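Local coordinates for Serine/threonine-protein kinase pelle (Drosophila melanogaster, PDB 1D2Z) that relays the Toll receptor signal that sets embryonic dorsoventral polarity, as a serine/threonine kinase whose death domain, the part given here, binds the death domain of Tube, at residues M11-L16 / Q78-L83; P19-L24 / E64-W69; D32-L37 / E49-Q54; A82-L87 / N91-I96; L95-D98 / L104-Y107. One frame throughout, in Å; residues are numbered along the deposited sequence.

Interaction 1 of 5, residues M11-L16 / Q78-L83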
# COMPACT_ATOMS: atom_id res chain seq x y z
N MET A 11 -11.81 -6.38 9.74
CA MET A 11 -11.63 -5.14 9.00
C MET A 11 -10.15 -4.80 8.81
O MET A 11 -9.28 -5.37 9.47
CB MET A 11 -12.32 -3.98 9.72
CG MET A 11 -11.77 -3.68 11.11
SD MET A 11 -12.48 -2.17 11.80
CE MET A 11 -14.16 -2.70 12.17
N ALA A 12 -9.89 -3.88 7.89
CA ALA A 12 -8.54 -3.44 7.62
C ALA A 12 -8.10 -2.59 8.81
O ALA A 12 -8.92 -1.87 9.40
CB ALA A 12 -8.51 -2.61 6.35
N ILE A 13 -6.82 -2.69 9.18
CA ILE A 13 -6.25 -1.93 10.28
C ILE A 13 -6.54 -0.43 10.13
O ILE A 13 -6.82 0.26 11.11
CB ILE A 13 -4.70 -2.14 10.34
CG1 ILE A 13 -4.39 -3.57 10.79
CG2 ILE A 13 -4.04 -1.08 11.22
CD1 ILE A 13 -2.94 -3.98 10.64
N ARG A 14 -6.50 0.05 8.89
CA ARG A 14 -6.76 1.46 8.60
C ARG A 14 -8.18 1.90 8.96
O ARG A 14 -8.44 3.09 9.12
CB ARG A 14 -6.49 1.74 7.12
CG ARG A 14 -7.20 0.79 6.18
CD ARG A 14 -6.73 0.93 4.74
NE ARG A 14 -7.33 -0.10 3.89
CZ ARG A 14 -8.60 -0.09 3.49
NH1 ARG A 14 -9.42 0.88 3.86
NH2 ARG A 14 -9.06 -1.09 2.74
N LEU A 15 -9.08 0.93 9.11
CA LEU A 15 -10.48 1.22 9.46
C LEU A 15 -10.77 1.15 10.96
O LEU A 15 -11.88 1.47 11.39
CB LEU A 15 -11.43 0.30 8.68
CG LEU A 15 -11.40 0.42 7.15
CD1 LEU A 15 -12.29 -0.64 6.52
CD2 LEU A 15 -11.84 1.81 6.72
N LEU A 16 -9.79 0.75 11.76
CA LEU A 16 -9.97 0.67 13.21
C LEU A 16 -10.46 1.99 13.78
O LEU A 16 -9.89 3.05 13.50
CB LEU A 16 -8.65 0.31 13.90
CG LEU A 16 -8.31 -1.16 14.16
CD1 LEU A 16 -6.87 -1.28 14.65
CD2 LEU A 16 -9.28 -1.75 15.19
N GLN A 78 -6.99 -8.99 12.19
CA GLN A 78 -6.62 -10.36 12.55
C GLN A 78 -5.11 -10.56 12.38
O GLN A 78 -4.46 -11.15 13.24
CB GLN A 78 -7.38 -11.39 11.71
CG GLN A 78 -7.09 -12.82 12.13
CD GLN A 78 -7.86 -13.85 11.33
OE1 GLN A 78 -7.27 -14.70 10.66
NE2 GLN A 78 -9.18 -13.79 11.41
N THR A 79 -4.55 -10.02 11.30
CA THR A 79 -3.12 -10.14 11.06
C THR A 79 -2.34 -9.38 12.14
O THR A 79 -1.30 -9.84 12.60
CB THR A 79 -2.75 -9.66 9.63
OG1 THR A 79 -3.45 -10.47 8.68
CG2 THR A 79 -1.25 -9.80 9.37
N LEU A 80 -2.91 -8.26 12.59
CA LEU A 80 -2.30 -7.46 13.66
C LEU A 80 -2.34 -8.29 14.95
O LEU A 80 -1.37 -8.30 15.72
CB LEU A 80 -3.08 -6.15 13.84
CG LEU A 80 -2.58 -5.21 14.94
CD1 LEU A 80 -1.15 -4.73 14.63
CD2 LEU A 80 -3.53 -4.03 15.05
N PHE A 81 -3.46 -8.97 15.18
CA PHE A 81 -3.65 -9.83 16.34
C PHE A 81 -2.55 -10.92 16.35
O PHE A 81 -1.90 -11.15 17.37
CB PHE A 81 -5.05 -10.46 16.27
CG PHE A 81 -5.46 -11.22 17.50
CD1 PHE A 81 -5.96 -10.54 18.62
CD2 PHE A 81 -5.39 -12.61 17.54
CE1 PHE A 81 -6.39 -11.24 19.75
CE2 PHE A 81 -5.82 -13.32 18.67
CZ PHE A 81 -6.33 -12.64 19.77
N ALA A 82 -2.32 -11.53 15.18
CA ALA A 82 -1.31 -12.57 15.03
C ALA A 82 0.11 -12.04 15.30
O ALA A 82 0.94 -12.76 15.88
CB ALA A 82 -1.38 -13.19 13.64
N LEU A 83 0.38 -10.81 14.89
CA LEU A 83 1.68 -10.20 15.12
C LEU A 83 1.90 -10.02 16.62
O LEU A 83 2.97 -10.32 17.14
CB LEU A 83 1.79 -8.84 14.43
CG LEU A 83 3.04 -8.00 14.73
CD1 LEU A 83 4.31 -8.73 14.30
CD2 LEU A 83 2.94 -6.65 14.02

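Interaction 2 of 5, residues P19-L24 / E64-W69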
# COMPACT_ATOMS: atom_id res chain seq x y z
N PRO A 19 -11.07 5.52 18.87
CA PRO A 19 -10.98 5.21 20.31
C PRO A 19 -10.11 3.99 20.62
O PRO A 19 -9.17 4.08 21.40
CB PRO A 19 -12.44 4.96 20.68
CG PRO A 19 -13.16 5.93 19.80
CD PRO A 19 -12.47 5.73 18.48
N VAL A 20 -10.41 2.85 19.98
CA VAL A 20 -9.63 1.64 20.21
C VAL A 20 -8.19 1.82 19.72
O VAL A 20 -7.25 1.39 20.37
CB VAL A 20 -10.29 0.39 19.54
CG1 VAL A 20 -10.46 0.60 18.06
CG2 VAL A 20 -9.43 -0.85 19.79
N ARG A 21 -8.04 2.51 18.59
CA ARG A 21 -6.72 2.75 18.03
C ARG A 21 -5.86 3.58 18.99
O ARG A 21 -4.68 3.29 19.17
CB ARG A 21 -6.84 3.45 16.67
CG ARG A 21 -5.51 3.62 15.96
CD ARG A 21 -5.73 4.03 14.53
NE ARG A 21 -4.47 4.34 13.88
CZ ARG A 21 -4.10 3.86 12.70
NH1 ARG A 21 -4.89 3.03 12.04
NH2 ARG A 21 -2.92 4.20 12.19
N ALA A 22 -6.48 4.58 19.62
CA ALA A 22 -5.78 5.44 20.58
C ALA A 22 -5.36 4.65 21.83
O ALA A 22 -4.28 4.89 22.37
CB ALA A 22 -6.66 6.64 20.97
N GLN A 23 -6.21 3.73 22.28
CA GLN A 23 -5.87 2.89 23.44
C GLN A 23 -4.68 2.01 23.08
O GLN A 23 -3.70 1.94 23.82
CB GLN A 23 -7.03 1.95 23.80
CG GLN A 23 -8.11 2.53 24.67
CD GLN A 23 -9.14 1.48 25.05
OE1 GLN A 23 -9.65 0.76 24.20
NE2 GLN A 23 -9.42 1.37 26.35
N LEU A 24 -4.79 1.34 21.94
CA LEU A 24 -3.74 0.44 21.47
C LEU A 24 -2.40 1.14 21.33
O LEU A 24 -1.39 0.69 21.89
CB LEU A 24 -4.15 -0.20 20.14
CG LEU A 24 -3.19 -1.23 19.54
CD1 LEU A 24 -2.98 -2.41 20.50
CD2 LEU A 24 -3.76 -1.71 18.21
N GLU A 64 2.32 5.42 13.87
CA GLU A 64 3.04 5.56 12.61
C GLU A 64 3.31 4.17 12.03
O GLU A 64 3.23 3.97 10.82
CB GLU A 64 4.35 6.33 12.81
CG GLU A 64 5.02 6.75 11.50
CD GLU A 64 4.11 7.59 10.61
OE1 GLU A 64 3.29 8.38 11.14
OE2 GLU A 64 4.20 7.46 9.38
N PHE A 65 3.63 3.22 12.90
CA PHE A 65 3.86 1.84 12.45
C PHE A 65 2.56 1.33 11.81
O PHE A 65 2.59 0.72 10.74
CB PHE A 65 4.27 0.93 13.62
CG PHE A 65 4.25 -0.53 13.27
CD1 PHE A 65 5.30 -1.11 12.57
CD2 PHE A 65 3.16 -1.33 13.61
CE1 PHE A 65 5.26 -2.46 12.19
CE2 PHE A 65 3.10 -2.67 13.24
CZ PHE A 65 4.16 -3.24 12.53
N LEU A 66 1.42 1.58 12.46
CA LEU A 66 0.14 1.14 11.90
C LEU A 66 -0.15 1.85 10.58
O LEU A 66 -0.70 1.25 9.67
CB LEU A 66 -1.01 1.39 12.87
CG LEU A 66 -1.05 0.56 14.16
CD1 LEU A 66 -2.30 0.93 14.97
CD2 LEU A 66 -1.05 -0.92 13.84
N ASN A 67 0.22 3.13 10.49
CA ASN A 67 0.02 3.91 9.27
C ASN A 67 0.77 3.28 8.10
O ASN A 67 0.24 3.16 7.00
CB ASN A 67 0.49 5.36 9.46
CG ASN A 67 -0.52 6.23 10.23
OD1 ASN A 67 -1.69 5.89 10.33
ND2 ASN A 67 -0.05 7.35 10.75
N ILE A 68 2.01 2.85 8.36
CA ILE A 68 2.84 2.23 7.33
C ILE A 68 2.43 0.79 7.02
O ILE A 68 2.06 0.47 5.88
CB ILE A 68 4.35 2.27 7.73
CG1 ILE A 68 4.83 3.73 7.82
CG2 ILE A 68 5.20 1.51 6.71
CD1 ILE A 68 6.17 3.91 8.50
N TRP A 69 2.49 -0.07 8.03
CA TRP A 69 2.17 -1.48 7.85
C TRP A 69 0.70 -1.73 7.48
O TRP A 69 0.40 -2.52 6.59
CB TRP A 69 2.56 -2.25 9.12
CG TRP A 69 2.59 -3.73 8.97
CD1 TRP A 69 3.36 -4.46 8.08
CD2 TRP A 69 1.84 -4.68 9.72
NE1 TRP A 69 3.12 -5.80 8.24
CE2 TRP A 69 2.20 -5.97 9.24
CE3 TRP A 69 0.90 -4.58 10.76
CZ2 TRP A 69 1.64 -7.14 9.77
CZ3 TRP A 69 0.35 -5.74 11.28
CH2 TRP A 69 0.72 -7.00 10.78
O HOH W 1 -3.44 2.19 9.57

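Interaction 3 of 5, residues D32-L37 / E49-Q54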
# COMPACT_ATOMS: atom_id res chain seq x y z
N ASP A 32 7.03 0.79 24.47
CA ASP A 32 8.12 1.14 23.56
C ASP A 32 8.56 -0.08 22.73
O ASP A 32 9.73 -0.48 22.75
CB ASP A 32 9.31 1.72 24.36
CG ASP A 32 10.29 2.49 23.48
OD1 ASP A 32 9.91 2.93 22.37
OD2 ASP A 32 11.45 2.68 23.92
N VAL A 33 7.61 -0.67 22.02
CA VAL A 33 7.87 -1.83 21.18
C VAL A 33 7.80 -1.56 19.67
O VAL A 33 7.77 -2.50 18.88
CB VAL A 33 6.89 -3.00 21.48
CG1 VAL A 33 7.22 -3.64 22.83
CG2 VAL A 33 5.44 -2.50 21.45
N TRP A 34 7.78 -0.29 19.26
CA TRP A 34 7.69 0.00 17.83
C TRP A 34 8.82 -0.62 17.00
O TRP A 34 8.57 -1.18 15.94
CB TRP A 34 7.57 1.51 17.56
CG TRP A 34 8.83 2.30 17.78
CD1 TRP A 34 9.20 2.97 18.91
CD2 TRP A 34 9.89 2.50 16.83
NE1 TRP A 34 10.42 3.58 18.72
CE2 TRP A 34 10.87 3.31 17.45
CE3 TRP A 34 10.11 2.08 15.51
CZ2 TRP A 34 12.05 3.70 16.80
CZ3 TRP A 34 11.28 2.47 14.86
CH2 TRP A 34 12.23 3.28 15.51
N GLN A 35 10.05 -0.55 17.52
CA GLN A 35 11.21 -1.12 16.83
C GLN A 35 11.07 -2.63 16.71
O GLN A 35 11.40 -3.22 15.68
CB GLN A 35 12.51 -0.72 17.55
CG GLN A 35 13.80 -1.28 16.94
CD GLN A 35 14.06 -0.81 15.51
OE1 GLN A 35 14.81 0.14 15.29
NE2 GLN A 35 13.48 -1.51 14.54
N GLN A 36 10.51 -3.25 17.74
CA GLN A 36 10.30 -4.69 17.74
C GLN A 36 9.23 -5.04 16.69
O GLN A 36 9.37 -6.02 15.96
CB GLN A 36 9.86 -5.15 19.14
CG GLN A 36 9.97 -6.63 19.38
CD GLN A 36 9.72 -7.01 20.83
OE1 GLN A 36 10.07 -6.26 21.75
NE2 GLN A 36 9.10 -8.16 21.04
N LEU A 37 8.18 -4.21 16.61
CA LEU A 37 7.12 -4.43 15.64
C LEU A 37 7.68 -4.29 14.22
O LEU A 37 7.46 -5.15 13.37
CB LEU A 37 5.98 -3.41 15.84
CG LEU A 37 5.13 -3.51 17.11
CD1 LEU A 37 4.25 -2.27 17.25
CD2 LEU A 37 4.27 -4.77 17.07
N GLU A 49 12.91 4.65 9.70
CA GLU A 49 13.32 6.03 9.96
C GLU A 49 12.12 6.96 10.04
O GLU A 49 12.11 7.90 10.83
CB GLU A 49 14.30 6.51 8.88
CG GLU A 49 14.85 7.92 9.13
CD GLU A 49 15.45 8.10 10.52
OE1 GLU A 49 16.15 7.17 11.00
OE2 GLU A 49 15.23 9.17 11.12
N GLN A 50 11.11 6.71 9.21
CA GLN A 50 9.89 7.52 9.21
C GLN A 50 9.21 7.41 10.58
O GLN A 50 8.73 8.41 11.11
CB GLN A 50 8.95 7.06 8.09
CG GLN A 50 7.62 7.81 8.00
CD GLN A 50 6.74 7.31 6.86
OE1 GLN A 50 7.25 6.93 5.80
NE2 GLN A 50 5.43 7.32 7.06
N ILE A 51 9.22 6.21 11.16
CA ILE A 51 8.62 6.00 12.48
C ILE A 51 9.45 6.71 13.54
O ILE A 51 8.92 7.47 14.35
CB ILE A 51 8.53 4.50 12.85
CG1 ILE A 51 7.69 3.73 11.82
CG2 ILE A 51 7.91 4.36 14.25
CD1 ILE A 51 7.78 2.23 11.94
N SER A 52 10.76 6.44 13.53
CA SER A 52 11.68 7.05 14.48
C SER A 52 11.55 8.57 14.41
O SER A 52 11.45 9.23 15.44
CB SER A 52 13.13 6.65 14.16
OG SER A 52 14.05 7.39 14.95
N SER A 53 11.49 9.08 13.19
CA SER A 53 11.36 10.51 12.93
C SER A 53 10.09 11.09 13.55
O SER A 53 10.14 12.12 14.21
CB SER A 53 11.36 10.77 11.42
OG SER A 53 11.09 12.13 11.13
N GLN A 54 8.96 10.43 13.31
CA GLN A 54 7.68 10.89 13.86
C GLN A 54 7.72 10.92 15.37
O GLN A 54 7.20 11.85 15.99
CB GLN A 54 6.53 10.01 13.38
CG GLN A 54 6.19 10.17 11.92
CD GLN A 54 5.67 11.56 11.60
OE1 GLN A 54 6.30 12.32 10.87
NE2 GLN A 54 4.52 11.90 12.15

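Interaction 4 of 5, residues A82-L87 / N91-I96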
# COMPACT_ATOMS: atom_id res chain seq x y z
N ALA A 82 -2.32 -11.53 15.18
CA ALA A 82 -1.31 -12.57 15.03
C ALA A 82 0.11 -12.04 15.30
O ALA A 82 0.94 -12.76 15.88
CB ALA A 82 -1.38 -13.19 13.64
N LEU A 83 0.38 -10.81 14.89
CA LEU A 83 1.68 -10.20 15.12
C LEU A 83 1.90 -10.02 16.62
O LEU A 83 2.97 -10.32 17.14
CB LEU A 83 1.79 -8.84 14.43
CG LEU A 83 3.04 -8.00 14.73
CD1 LEU A 83 4.31 -8.73 14.30
CD2 LEU A 83 2.94 -6.65 14.02
N PHE A 84 0.87 -9.51 17.30
CA PHE A 84 0.95 -9.32 18.75
C PHE A 84 1.19 -10.68 19.40
O PHE A 84 2.02 -10.81 20.30
CB PHE A 84 -0.36 -8.71 19.28
CG PHE A 84 -0.59 -7.29 18.85
CD1 PHE A 84 0.48 -6.45 18.54
CD2 PHE A 84 -1.89 -6.77 18.80
CE1 PHE A 84 0.26 -5.11 18.19
CE2 PHE A 84 -2.12 -5.44 18.46
CZ PHE A 84 -1.05 -4.61 18.15
N LYS A 85 0.48 -11.70 18.91
CA LYS A 85 0.60 -13.05 19.44
C LYS A 85 2.03 -13.57 19.31
O LYS A 85 2.58 -14.15 20.25
CB LYS A 85 -0.37 -14.00 18.73
CG LYS A 85 -0.36 -15.43 19.27
CD LYS A 85 -1.33 -16.32 18.50
CE LYS A 85 -1.34 -17.75 19.04
NZ LYS A 85 -0.05 -18.47 18.82
N LYS A 86 2.65 -13.32 18.15
CA LYS A 86 4.02 -13.76 17.90
C LYS A 86 5.01 -13.05 18.81
O LYS A 86 5.99 -13.65 19.25
CB LYS A 86 4.39 -13.54 16.42
CG LYS A 86 5.82 -13.97 16.08
CD LYS A 86 6.01 -14.29 14.60
CE LYS A 86 6.05 -13.05 13.73
NZ LYS A 86 6.38 -13.43 12.32
N LEU A 87 4.75 -11.78 19.11
CA LEU A 87 5.63 -11.00 19.97
C LEU A 87 5.18 -11.05 21.43
O LEU A 87 5.70 -10.33 22.28
CB LEU A 87 5.68 -9.55 19.50
CG LEU A 87 6.30 -9.27 18.13
CD1 LEU A 87 6.22 -7.78 17.82
CD2 LEU A 87 7.75 -9.74 18.11
N ASN A 91 -1.61 -8.10 26.26
CA ASN A 91 -2.50 -6.99 26.58
C ASN A 91 -2.88 -6.21 25.32
O ASN A 91 -3.93 -5.59 25.27
CB ASN A 91 -1.91 -6.09 27.66
CG ASN A 91 -2.12 -6.65 29.06
OD1 ASN A 91 -3.25 -6.95 29.45
ND2 ASN A 91 -1.04 -6.79 29.81
N ALA A 92 -2.02 -6.26 24.31
CA ALA A 92 -2.29 -5.58 23.04
C ALA A 92 -3.40 -6.38 22.34
O ALA A 92 -4.36 -5.80 21.82
CB ALA A 92 -1.03 -5.52 22.17
N MET A 93 -3.27 -7.71 22.37
CA MET A 93 -4.27 -8.61 21.79
C MET A 93 -5.63 -8.38 22.44
O MET A 93 -6.66 -8.35 21.77
CB MET A 93 -3.85 -10.06 22.00
CG MET A 93 -2.60 -10.48 21.25
SD MET A 93 -1.89 -12.01 21.89
CE MET A 93 -3.02 -13.19 21.26
N ARG A 94 -5.64 -8.23 23.77
CA ARG A 94 -6.90 -8.03 24.48
C ARG A 94 -7.59 -6.74 24.06
O ARG A 94 -8.81 -6.72 23.91
CB ARG A 94 -6.67 -8.05 26.00
CG ARG A 94 -7.92 -8.43 26.78
CD ARG A 94 -7.65 -8.47 28.28
NE ARG A 94 -7.23 -7.16 28.75
CZ ARG A 94 -8.06 -6.18 29.09
NH1 ARG A 94 -9.38 -6.36 29.06
NH2 ARG A 94 -7.58 -4.98 29.34
N LEU A 95 -6.81 -5.69 23.83
CA LEU A 95 -7.37 -4.40 23.43
C LEU A 95 -8.12 -4.44 22.10
O LEU A 95 -9.02 -3.63 21.87
CB LEU A 95 -6.28 -3.32 23.40
CG LEU A 95 -5.84 -2.82 24.78
CD1 LEU A 95 -4.68 -1.84 24.64
CD2 LEU A 95 -7.02 -2.17 25.51
N ILE A 96 -7.75 -5.38 21.24
CA ILE A 96 -8.41 -5.52 19.94
C ILE A 96 -9.23 -6.80 19.80
O ILE A 96 -9.67 -7.14 18.70
CB ILE A 96 -7.40 -5.45 18.75
CG1 ILE A 96 -6.31 -6.51 18.91
CG2 ILE A 96 -6.81 -4.05 18.64
CD1 ILE A 96 -5.48 -6.72 17.64

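Interaction 5 of 5, residues L95-D98 / L104-Y107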
# COMPACT_ATOMS: atom_id res chain seq x y z
N LEU A 95 -6.81 -5.69 23.83
CA LEU A 95 -7.37 -4.40 23.43
C LEU A 95 -8.12 -4.44 22.10
O LEU A 95 -9.02 -3.63 21.87
CB LEU A 95 -6.28 -3.32 23.40
CG LEU A 95 -5.84 -2.82 24.78
CD1 LEU A 95 -4.68 -1.84 24.64
CD2 LEU A 95 -7.02 -2.17 25.51
N ILE A 96 -7.75 -5.38 21.24
CA ILE A 96 -8.41 -5.52 19.94
C ILE A 96 -9.23 -6.80 19.80
O ILE A 96 -9.67 -7.14 18.70
CB ILE A 96 -7.40 -5.45 18.75
CG1 ILE A 96 -6.31 -6.51 18.91
CG2 ILE A 96 -6.81 -4.05 18.64
CD1 ILE A 96 -5.48 -6.72 17.64
N LYS A 97 -9.49 -7.47 20.92
CA LYS A 97 -10.26 -8.72 20.89
C LYS A 97 -11.65 -8.58 20.30
O LYS A 97 -12.16 -9.50 19.66
CB LYS A 97 -10.36 -9.34 22.29
CG LYS A 97 -11.29 -8.59 23.24
CD LYS A 97 -11.23 -9.16 24.66
CE LYS A 97 -11.99 -8.29 25.65
NZ LYS A 97 -13.45 -8.18 25.31
N ASP A 98 -12.25 -7.40 20.47
CA ASP A 98 -13.60 -7.14 19.99
C ASP A 98 -13.73 -6.96 18.47
O ASP A 98 -14.84 -6.94 17.94
CB ASP A 98 -14.18 -5.93 20.73
CG ASP A 98 -14.10 -6.08 22.24
OD1 ASP A 98 -14.34 -7.19 22.75
OD2 ASP A 98 -13.79 -5.08 22.93
N LEU A 104 -10.68 -16.83 18.60
CA LEU A 104 -9.25 -16.54 18.76
C LEU A 104 -8.90 -16.02 20.15
O LEU A 104 -7.73 -15.88 20.49
CB LEU A 104 -8.79 -15.55 17.69
CG LEU A 104 -9.01 -15.99 16.24
CD1 LEU A 104 -8.55 -14.90 15.29
CD2 LEU A 104 -8.25 -17.28 15.96
N HIS A 105 -9.92 -15.79 20.97
CA HIS A 105 -9.72 -15.28 22.32
C HIS A 105 -8.99 -16.24 23.26
O HIS A 105 -8.55 -15.84 24.34
CB HIS A 105 -11.06 -14.85 22.93
CG HIS A 105 -11.70 -13.69 22.22
ND1 HIS A 105 -12.88 -13.12 22.64
CD2 HIS A 105 -11.31 -13.00 21.13
CE1 HIS A 105 -13.20 -12.13 21.83
NE2 HIS A 105 -12.26 -12.03 20.90
N LYS A 106 -8.82 -17.48 22.82
CA LYS A 106 -8.12 -18.50 23.60
C LYS A 106 -6.63 -18.18 23.74
O LYS A 106 -6.01 -18.49 24.76
CB LYS A 106 -8.26 -19.87 22.93
CG LYS A 106 -9.67 -20.43 22.93
CD LYS A 106 -9.79 -21.70 22.10
CE LYS A 106 -11.22 -22.23 22.11
NZ LYS A 106 -11.38 -23.47 21.30
N TYR A 107 -6.08 -17.55 22.71
CA TYR A 107 -4.66 -17.20 22.68
C TYR A 107 -4.29 -15.99 23.53
O TYR A 107 -3.11 -15.72 23.76
CB TYR A 107 -4.22 -16.96 21.23
CG TYR A 107 -4.67 -18.04 20.27
CD1 TYR A 107 -4.36 -19.38 20.49
CD2 TYR A 107 -5.39 -17.70 19.12
CE1 TYR A 107 -4.77 -20.37 19.59
CE2 TYR A 107 -5.80 -18.68 18.22
CZ TYR A 107 -5.49 -20.01 18.46
OH TYR A 107 -5.89 -20.97 17.55

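Interaction 1 of 5, residues M11-L16 / Q78-L83
Ile13 and Leu80 meet in the core of the Pelle death domain, a six-helix bundle, where the segment that leads into helix 18-31 is laid against helix 77-86. The contact across the two segments is wholly apolar and small, 135 Å² in all, and no hydrogen bond joins them. Its nearer half is the ethyl branch of Ile13, whose terminal CD1 stops 3.9 Å from CB of Leu80. With CG1 anti to the carbonyl carbon (chi1 -70°) and the branch extended beyond it, that methyl is carried straight at the helix, and the two side chains cross at about a right angle. The looser half is Leu16, which reaches the other end of the same leucine.

Backbone hydrogen bonds shape the two partners separately. On the loop side, Leu15 N bonds to Ala12 O at 2.8 Å and Leu16 N to Ile13 O at 3.1 Å, a short 3-10 turn that presents Ile13 and Leu16 to the same helix. Further backbone bonds, Met11 with Val77 and Ile13 with His75, fasten the segment to the start of helix 77-86 and the loop before it.

More apolar cover comes from helix 61-73, as Trp69 touches both Ile13 and Leu80. On another side of helix 77-86, Phe81 and Ala82 pack on Leu149 of the Tube chain, so the same helix also packs against Tube. Leu80 divides its two contacts between root and tip: CB takes Ile13, and CD2 lies 4.3 Å from Leu16 CD1.

Interaction 2 of 5, residues P19-L24 / E64-W69
Water 1 is gripped from both helices: it accepts from Arg21 NH1 at 3.0 Å and donates to Leu66 O at 2.9 Å, joining helices 18-31 and 61-73 of the death-domain six-helix bundle. The water lies at the edge of the guanidinium, in its plane. Arg21 gets there by stretching out, CG anti to the backbone N (chi1 -175°) and the chain extended as far as NE, across an axis separation of 11.9 Å between segments inclined at 119°.

Leu66 comes from the opposite direction and sets its CD1 over the centre of one guanidinium face, 4.1 Å from CZ of Arg21, and its CB 3.5 Å from NH2. Asn67 stands beside this pair with its amide plane 31° from the guanidinium; its OD1 is near Arg21 NH2, but the angle is poor for a hydrogen bond. The firmer polar partner of Arg21 lies one turn earlier on helix 61-73, where Asn63 OD1 takes the hydrogen of NE.

Asn67 O also accepts from Asn29 of the Tube chain, which places this margin close to the complex. Deeper between the helices the contact becomes purely apolar, with Leu24 CD2 4.4 Å from Leu66 CD1.

Interaction 3 of 5, residues D32-L37 / E49-Q54
The Trp34 indole has Gln35 CB over the centre of one face and, on the opposite side, Ile51 CG2 above the rim, at the place where helix 34-40 of the death-domain six-helix bundle meets helix 45-56. CG2 of Ile51 sits 3.3 Å above the plane of the Trp34 ring, with CE3 as its nearest ring atom. The far end of the six-membered ring reaches the next residue of helix 45-56, and Trp34 CH2 comes 3.7 Å from CB of Ser52.

The ring owes this position to CG lying between the backbone N and the carbonyl carbon (chi1 73°), on the first residue of its helix. Trp34 and Ile51 slide past each other in opposite directions, and the methyl stands near the margin of the indole rather than over a ring centre. Val48 and Lys55 of helix 45-56 also touch the tryptophan, and Ala61 brings in helix 61-73. With the indole cut back to an alanine, Ile51 CG2 and Ser52 CB would probably lose their partner and a gap would open between helices 34-40 and 45-56.

Ser52 meets the indole through carbon, while its hydroxyl is engaged along its own helix: OG is hydrogen-bonded to NE2 of Gln56.

Interaction 4 of 5, residues A82-L87 / N91-I96
Phe84 fills the tight side of the antiparallel pair formed by helices 77-86 and 90-95, the last two of the death-domain six-helix bundle. The short segments run 8.9 Å apart with 161° between their directions. CB of Ala92 stands over the centre of the Phe84 ring, 3.7 Å from the centroid and 11° off the normal, a CH-pi contact. Ile96 approaches the same ring at its edge, near its plane, where its CD1 comes 3.7 Å from Phe84 CE2. At the root of the phenylalanine, CB is 3.5 Å from CG of Met93. Leu24 of helix 18-31 also packs on Phe84 and Ile96, closing this part of the core.

On the other side Met93 stays buried, while Lys85, partly exposed, leads its chain outward. The thioether crosses Lys85 near its backbone, with SD 3.6 Å from CA. A bend at chi3 (74°) then turns the methyl across the root of the lysine side chain, near CB and CG. The amino end makes a cation-pi contact with Tyr107, and Lys85 also packs on Glu150 of the Tube chain, so this margin borders the complex. CE of Met93 ends 3.8 Å from CB of Lys85.

Interaction 5 of 5, residues L95-D98 / L104-Y107
His105 reaches from the C-terminal segment to Lys97, just past helix 90-95. Its CB is directed toward Lys97, and CG, anti to the carbonyl carbon (chi1 -65°), directs the imidazole there. Along the ring, CD2 and CE1 each pass 4.0 Å from CB of Lys97, which lies over one face, 29° off the normal, in a CH-pi contact. At the tip, NE2 comes 3.6 Å from that same Lys97 CB and donates to Lys97 O at 2.8 Å. The bond is bent, with 147° at the hydrogen: the donor stands above the carbonyl plane, and the oxygen is tilted slightly from the ring plane. Lys97 thus holds the imidazole twice, by its carbonyl oxygen and by its CB. A leucine in place of the histidine would probably leave Lys97 O without this donor and the C-terminal segment less firmly tied.

The lysine's own end turns away from the ring, and NZ makes a salt bridge of 2.9 Å with OD1 of Asp98, met on the syn side of the carboxylate. On either side of His105 in the chain, Leu104 and Tyr107 pack on Leu149 of the Tube chain. This is a surface side-chain-to-main-chain hydrogen bond that ties the C-terminal tail to the 3-10 segment following the last helix of the death-domain six-helix bundle.

From the N terminus, interaction 1 closes the widest loop, bringing the segment before helix 18-31 to helix 77-86. Within that span lies interaction 2, between helices 18-31 and 61-73, and within that in turn interaction 3, between helices 34-40 and 45-56; none of the three cross. Interaction 4 begins on helix 77-86, where interaction 1 ends, and closes a short turn to helix 90-95. Interaction 5 starts where interaction 4 stops and folds the C-terminal tail back. Trp69 links interactions 1 and 2, Leu24 links 2 with 4, and Leu37 meets Leu83 between 3 and 1. Interactions 3 and 5, centres about 24 Å apart, do not touch.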